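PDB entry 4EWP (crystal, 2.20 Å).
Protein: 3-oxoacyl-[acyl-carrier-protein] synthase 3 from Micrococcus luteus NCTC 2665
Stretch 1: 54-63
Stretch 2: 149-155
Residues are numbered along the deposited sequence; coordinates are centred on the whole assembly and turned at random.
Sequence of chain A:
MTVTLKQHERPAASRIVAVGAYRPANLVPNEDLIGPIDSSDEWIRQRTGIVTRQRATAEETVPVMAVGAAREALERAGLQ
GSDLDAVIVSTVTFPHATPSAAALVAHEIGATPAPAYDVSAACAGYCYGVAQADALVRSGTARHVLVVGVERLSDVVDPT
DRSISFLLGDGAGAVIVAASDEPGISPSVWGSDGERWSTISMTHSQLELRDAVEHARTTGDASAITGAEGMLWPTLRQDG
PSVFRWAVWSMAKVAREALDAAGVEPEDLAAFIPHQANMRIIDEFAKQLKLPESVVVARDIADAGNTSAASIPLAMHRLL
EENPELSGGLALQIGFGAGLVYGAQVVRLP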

ATOM      1  N   GLN A  54      21.074   6.999  11.139  1.00 27.38           N
ATOM      2  CA  GLN A  54      20.101   6.755  12.191  1.00 27.35           C
ATOM      3  C   GLN A  54      19.816   5.266  12.288  1.00 28.38           C
ATOM      4  O   GLN A  54      19.490   4.625  11.293  1.00 27.84           O
ATOM      5  CB  GLN A  54      18.811   7.525  11.889  1.00 23.43           C
ATOM      6  CG  GLN A  54      19.011   9.020  12.016  1.00 25.05           C
ATOM      7  CD  GLN A  54      17.976   9.853  11.298  1.00 25.57           C
ATOM      8  OE1 GLN A  54      18.124  11.074  11.199  1.00 26.07           O
ATOM      9  NE2 GLN A  54      16.922   9.211  10.796  1.00 23.98           N
ATOM     10  N   ARG A  55      19.965   4.709  13.483  1.00 27.77           N
ATOM     11  CA  ARG A  55      19.618   3.315  13.708  1.00 30.11           C
ATOM     12  C   ARG A  55      18.653   3.203  14.891  1.00 32.70           C
ATOM     13  O   ARG A  55      18.967   3.596  16.012  1.00 37.57           O
ATOM     14  CB  ARG A  55      20.875   2.452  13.896  1.00 26.71           C
ATOM     15  CG  ARG A  55      21.644   2.194  12.589  1.00 28.49           C
ATOM     16  CD  ARG A  55      20.729   1.526  11.552  1.00 30.43           C
ATOM     17  NE  ARG A  55      21.356   1.312  10.249  1.00 31.00           N
ATOM     18  CZ  ARG A  55      22.234   0.341   9.976  1.00 37.05           C
ATOM     19  NH1 ARG A  55      22.621  -0.511  10.921  1.00 37.01           N
ATOM     20  NH2 ARG A  55      22.740   0.225   8.749  1.00 37.04           N
ATOM     21  N   ALA A  56      17.462   2.685  14.611  1.00 29.26           N
ATOM     22  CA  ALA A  56      16.399   2.593  15.603  1.00 27.20           C
ATOM     23  C   ALA A  56      16.617   1.432  16.544  1.00 27.29           C
ATOM     24  O   ALA A  56      17.170   0.405  16.154  1.00 26.53           O
ATOM     25  CB  ALA A  56      15.036   2.451  14.904  1.00 22.03           C
ATOM     26  N   THR A  57      16.173   1.598  17.787  1.00 30.23           N
ATOM     27  CA  THR A  57      16.166   0.511  18.759  1.00 30.80           C
ATOM     28  C   THR A  57      14.961  -0.387  18.495  1.00 31.48           C
ATOM     29  O   THR A  57      14.132  -0.074  17.646  1.00 30.50           O
ATOM     30  CB  THR A  57      16.067   1.041  20.195  1.00 31.96           C
ATOM     31  OG1 THR A  57      14.836   1.755  20.356  1.00 27.83           O
ATOM     32  CG2 THR A  57      17.220   1.979  20.498  1.00 34.39           C
ATOM     33  N   ALA A  58      14.875  -1.492  19.234  1.00 34.65           N
ATOM     34  CA  ALA A  58      13.748  -2.420  19.150  1.00 35.43           C
ATOM     35  C   ALA A  58      12.401  -1.769  19.450  1.00 33.24           C
ATOM     36  O   ALA A  58      11.401  -2.105  18.816  1.00 30.79           O
ATOM     37  CB  ALA A  58      13.972  -3.611  20.083  1.00 35.45           C
ATOM     38  N   GLU A  59      12.375  -0.853  20.417  1.00 33.22           N
ATOM     39  CA  GLU A  59      11.141  -0.167  20.815  1.00 36.80           C
ATOM     40  C   GLU A  59      10.679   0.853  19.775  1.00 33.30           C
ATOM     41  O   GLU A  59       9.486   1.183  19.691  1.00 32.63           O
ATOM     42  CB  GLU A  59      11.311   0.550  22.167  1.00 43.76           C
ATOM     43  CG  GLU A  59      11.464  -0.364  23.366  1.00 53.20           C
ATOM     44  CD  GLU A  59      12.820  -1.059  23.410  1.00 65.25           C
ATOM     45  OE1 GLU A  59      13.833  -0.432  23.012  1.00 67.48           O
ATOM     46  OE2 GLU A  59      12.873  -2.236  23.841  1.00 68.11           O
ATOM     47  N   GLU A  60      11.628   1.370  19.001  1.00 29.74           N
ATOM     48  CA  GLU A  60      11.320   2.371  17.982  1.00 27.89           C
ATOM     49  C   GLU A  60      10.820   1.714  16.704  1.00 26.33           C
ATOM     50  O   GLU A  60      11.537   1.648  15.691  1.00 23.56           O
ATOM     51  CB  GLU A  60      12.545   3.232  17.694  1.00 27.34           C
ATOM     52  CG  GLU A  60      12.869   4.184  18.816  1.00 31.31           C
ATOM     53  CD  GLU A  60      14.154   4.925  18.581  1.00 32.89           C
ATOM     54  OE1 GLU A  60      15.194   4.258  18.355  1.00 28.11           O
ATOM     55  OE2 GLU A  60      14.110   6.173  18.604  1.00 36.46           O
ATOM     56  N   THR A  61       9.591   1.211  16.771  1.00 26.14           N
ATOM     57  CA  THR A  61       8.998   0.488  15.660  1.00 26.61           C
ATOM     58  C   THR A  61       8.519   1.458  14.592  1.00 23.35           C
ATOM     59  O   THR A  61       8.532   2.682  14.778  1.00 23.69           O
ATOM     60  CB  THR A  61       7.784  -0.328  16.137  1.00 27.94           C
ATOM     61  OG1 THR A  61       6.842   0.555  16.758  1.00 22.98           O
ATOM     62  CG2 THR A  61       8.210  -1.410  17.145  1.00 24.63           C
ATOM     63  N   VAL A  62       8.086   0.914  13.470  1.00 18.90           N
ATOM     64  CA  VAL A  62       7.474   1.746  12.449  1.00 20.34           C
ATOM     65  C   VAL A  62       6.303   2.594  13.016  1.00 22.92           C
ATOM     66  O   VAL A  62       6.248   3.801  12.801  1.00 23.45           O
ATOM     67  CB  VAL A  62       7.085   0.894  11.211  1.00 18.10           C
ATOM     68  CG1 VAL A  62       6.181   1.677  10.238  1.00 19.31           C
ATOM     69  CG2 VAL A  62       8.355   0.398  10.515  1.00 17.60           C
ATOM     70  N   PRO A  63       5.372   1.971  13.755  1.00 25.28           N
ATOM     71  CA  PRO A  63       4.268   2.779  14.294  1.00 24.69           C
ATOM     72  C   PRO A  63       4.698   3.821  15.328  1.00 24.85           C
ATOM     73  O   PRO A  63       4.116   4.903  15.357  1.00 21.49           O
ATOM     74  CB  PRO A  63       3.349   1.732  14.946  1.00 25.46           C
ATOM     75  CG  PRO A  63       3.610   0.473  14.153  1.00 28.37           C
ATOM     76  CD  PRO A  63       5.102   0.523  13.859  1.00 27.22           C
ATOM     77  N   GLY A 149       6.206   8.901   5.514  1.00 15.03           N
ATOM     78  CA  GLY A 149       7.198   8.012   4.936  1.00 11.82           C
ATOM     79  C   GLY A 149       7.988   7.496   6.118  1.00 20.54           C
ATOM     80  O   GLY A 149       8.503   8.302   6.897  1.00 20.31           O
ATOM     81  N   VAL A 150       8.070   6.177   6.286  1.00 17.81           N
ATOM     82  CA  VAL A 150       8.666   5.621   7.508  1.00 13.15           C
ATOM     83  C   VAL A 150       9.242   4.231   7.269  1.00 22.03           C
ATOM     84  O   VAL A 150       8.652   3.424   6.561  1.00 20.21           O
ATOM     85  CB  VAL A 150       7.643   5.606   8.694  1.00 20.04           C
ATOM     86  CG1 VAL A 150       6.322   4.952   8.287  1.00 19.89           C
ATOM     87  CG2 VAL A 150       8.226   4.924   9.927  1.00 14.11           C
ATOM     88  N   GLU A 151      10.410   3.963   7.842  1.00 21.43           N
ATOM     89  CA  GLU A 151      11.080   2.694   7.633  1.00 22.87           C
ATOM     90  C   GLU A 151      11.962   2.348   8.818  1.00 23.59           C
ATOM     91  O   GLU A 151      12.628   3.215   9.392  1.00 24.38           O
ATOM     92  CB  GLU A 151      11.986   2.756   6.390  1.00 26.12           C
ATOM     93  CG  GLU A 151      11.332   3.183   5.077  1.00 22.11           C
ATOM     94  CD  GLU A 151      10.504   2.090   4.431  1.00 24.23           C
ATOM     95  OE1 GLU A 151      10.165   1.103   5.105  1.00 20.85           O
ATOM     96  OE2 GLU A 151      10.183   2.221   3.236  1.00 29.06           O
ATOM     97  N   ARG A 152      11.983   1.076   9.181  1.00 23.03           N
ATOM     98  CA  ARG A 152      13.080   0.569   9.984  1.00 24.43           C
ATOM     99  C   ARG A 152      13.857  -0.390   9.086  1.00 23.85           C
ATOM    100  O   ARG A 152      13.753  -1.614   9.209  1.00 25.59           O
ATOM    101  CB  ARG A 152      12.609  -0.099  11.291  1.00 23.39           C
ATOM    102  CG  ARG A 152      13.783  -0.346  12.278  1.00 23.41           C
ATOM    103  CD  ARG A 152      13.339  -0.606  13.714  1.00 22.42           C
ATOM    104  NE  ARG A 152      12.592  -1.850  13.850  1.00 23.92           N
ATOM    105  CZ  ARG A 152      11.962  -2.239  14.957  1.00 30.36           C
ATOM    106  NH1 ARG A 152      11.971  -1.477  16.051  1.00 26.96           N
ATOM    107  NH2 ARG A 152      11.301  -3.394  14.963  1.00 29.99           N
ATOM    108  N   LEU A 153      14.616   0.190   8.161  1.00 21.05           N
ATOM    109  CA  LEU A 153      15.384  -0.571   7.183  1.00 21.18           C
ATOM    110  C   LEU A 153      16.408  -1.482   7.842  1.00 24.26           C
ATOM    111  O   LEU A 153      16.823  -2.479   7.254  1.00 24.73           O
ATOM    112  CB  LEU A 153      16.113   0.384   6.235  1.00 20.89           C
ATOM    113  CG  LEU A 153      15.264   1.243   5.299  1.00 18.68           C
ATOM    114  CD1 LEU A 153      16.120   2.287   4.637  1.00 19.73           C
ATOM    115  CD2 LEU A 153      14.598   0.363   4.245  1.00 18.52           C
ATOM    116  N   SER A 154      16.835  -1.139   9.053  1.00 20.30           N
ATOM    117  CA  SER A 154      17.844  -1.950   9.717  1.00 25.51           C
ATOM    118  C   SER A 154      17.309  -3.363   9.975  1.00 26.37           C
ATOM    119  O   SER A 154      18.077  -4.294  10.203  1.00 26.01           O
ATOM    120  CB  SER A 154      18.341  -1.282  11.006  1.00 22.91           C
ATOM    121  OG  SER A 154      17.259  -0.974  11.868  1.00 28.85           O
ATOM    122  N   ASP A 155      15.992  -3.533   9.918  1.00 24.39           N
ATOM    123  CA  ASP A 155      15.421  -4.873  10.084  1.00 28.18           C
ATOM    124  C   ASP A 155      15.651  -5.779   8.881  1.00 28.52           C
ATOM    125  O   ASP A 155      15.549  -6.999   9.011  1.00 28.29           O
ATOM    126  CB  ASP A 155      13.923  -4.817  10.376  1.00 23.66           C
ATOM    127  CG  ASP A 155      13.636  -4.503  11.810  1.00 25.69           C
ATOM    128  OD1 ASP A 155      14.484  -4.839  12.671  1.00 28.41           O
ATOM    129  OD2 ASP A 155      12.568  -3.911  12.067  1.00 26.62           O
TER
HETATM  130  O   HOH W   1      10.703  -4.732  17.471  1.00 37.75           O

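Residues that touch across the two stretches are at least 88 apart in sequence, and they meet along a contact that buries 403 Å² and is organised around one side chain, Arg152. The second stretch arrives as a strand and passes into a 3-10 segment from Leu153 on. Against this, the first stretch runs as a loop that turns through Thr57-Glu60 and enters a helix at Val62. The backbones keep their distance, with CA atoms 6.8 Å apart at Arg55 and Ser154 and 6.1 Å apart at Val62 and Glu151, and no backbone-to-backbone hydrogen bond joins them.

Arg152 points its CB toward the loop. With chi1 and chi2 both t, its aliphatic part is extended, and Arg152 CD lies 3.7 Å from Ala56 CB. The p rotamer at chi3 then turns the chain so that the guanidinium reaches the carbonyls of the turn. Arg152 NH1 donates to Ala58 O at 2.9 Å with good geometry, and it makes weak hydrogen bonds to Thr57 O (3.0 Å) and Glu60 O (3.2 Å). Three carbonyl oxygens thus gather around one nitrogen of the cationic guanidinium, while Thr61 CA covers one face of the group. A water extends the network, accepting from Arg152 NH2 at 2.9 Å and donating to Ala58 O at 3.0 Å.

The guanidinium is also held from within its own stretch. Arg152 NE forms a salt bridge with Asp155 OD2 at 2.7 Å, supplemented by a weak hydrogen bond from NH2 to the same oxygen. The 3-10 turn, with Asp155 N bonded to Arg152 O at 3.0 Å, brings the carboxylate round to the arginine.

The turn has its own brace. Glu60, m at chi1 and t at chi2, sends its carboxylate back along the loop, where Glu60 OE1 accepts from Thr57 N at 2.9 Å in a nearly linear hydrogen bond. A weak backbone bond from Glu60 N to Thr57 O (3.2 Å) closes the same segment. Thr61, in the p rotamer, uses its side chain to cap the helix that follows.

The other side-chain contacts are made largely by carbon atoms. Val62, in the t rotamer, places CG1 3.8 Å from Val150 CG1, and its CG2 lies 3.9 Å from Arg152 N, so its two methyls pack against different residues of the second stretch. At the other end, Arg55 starts sideways, but its m, m conformation bends the chain to bring CD within 3.7 Å of Ser154 CB. This is a contact between carbons; the Ser154 hydroxyl is hydrogen-bonded elsewhere in the structure.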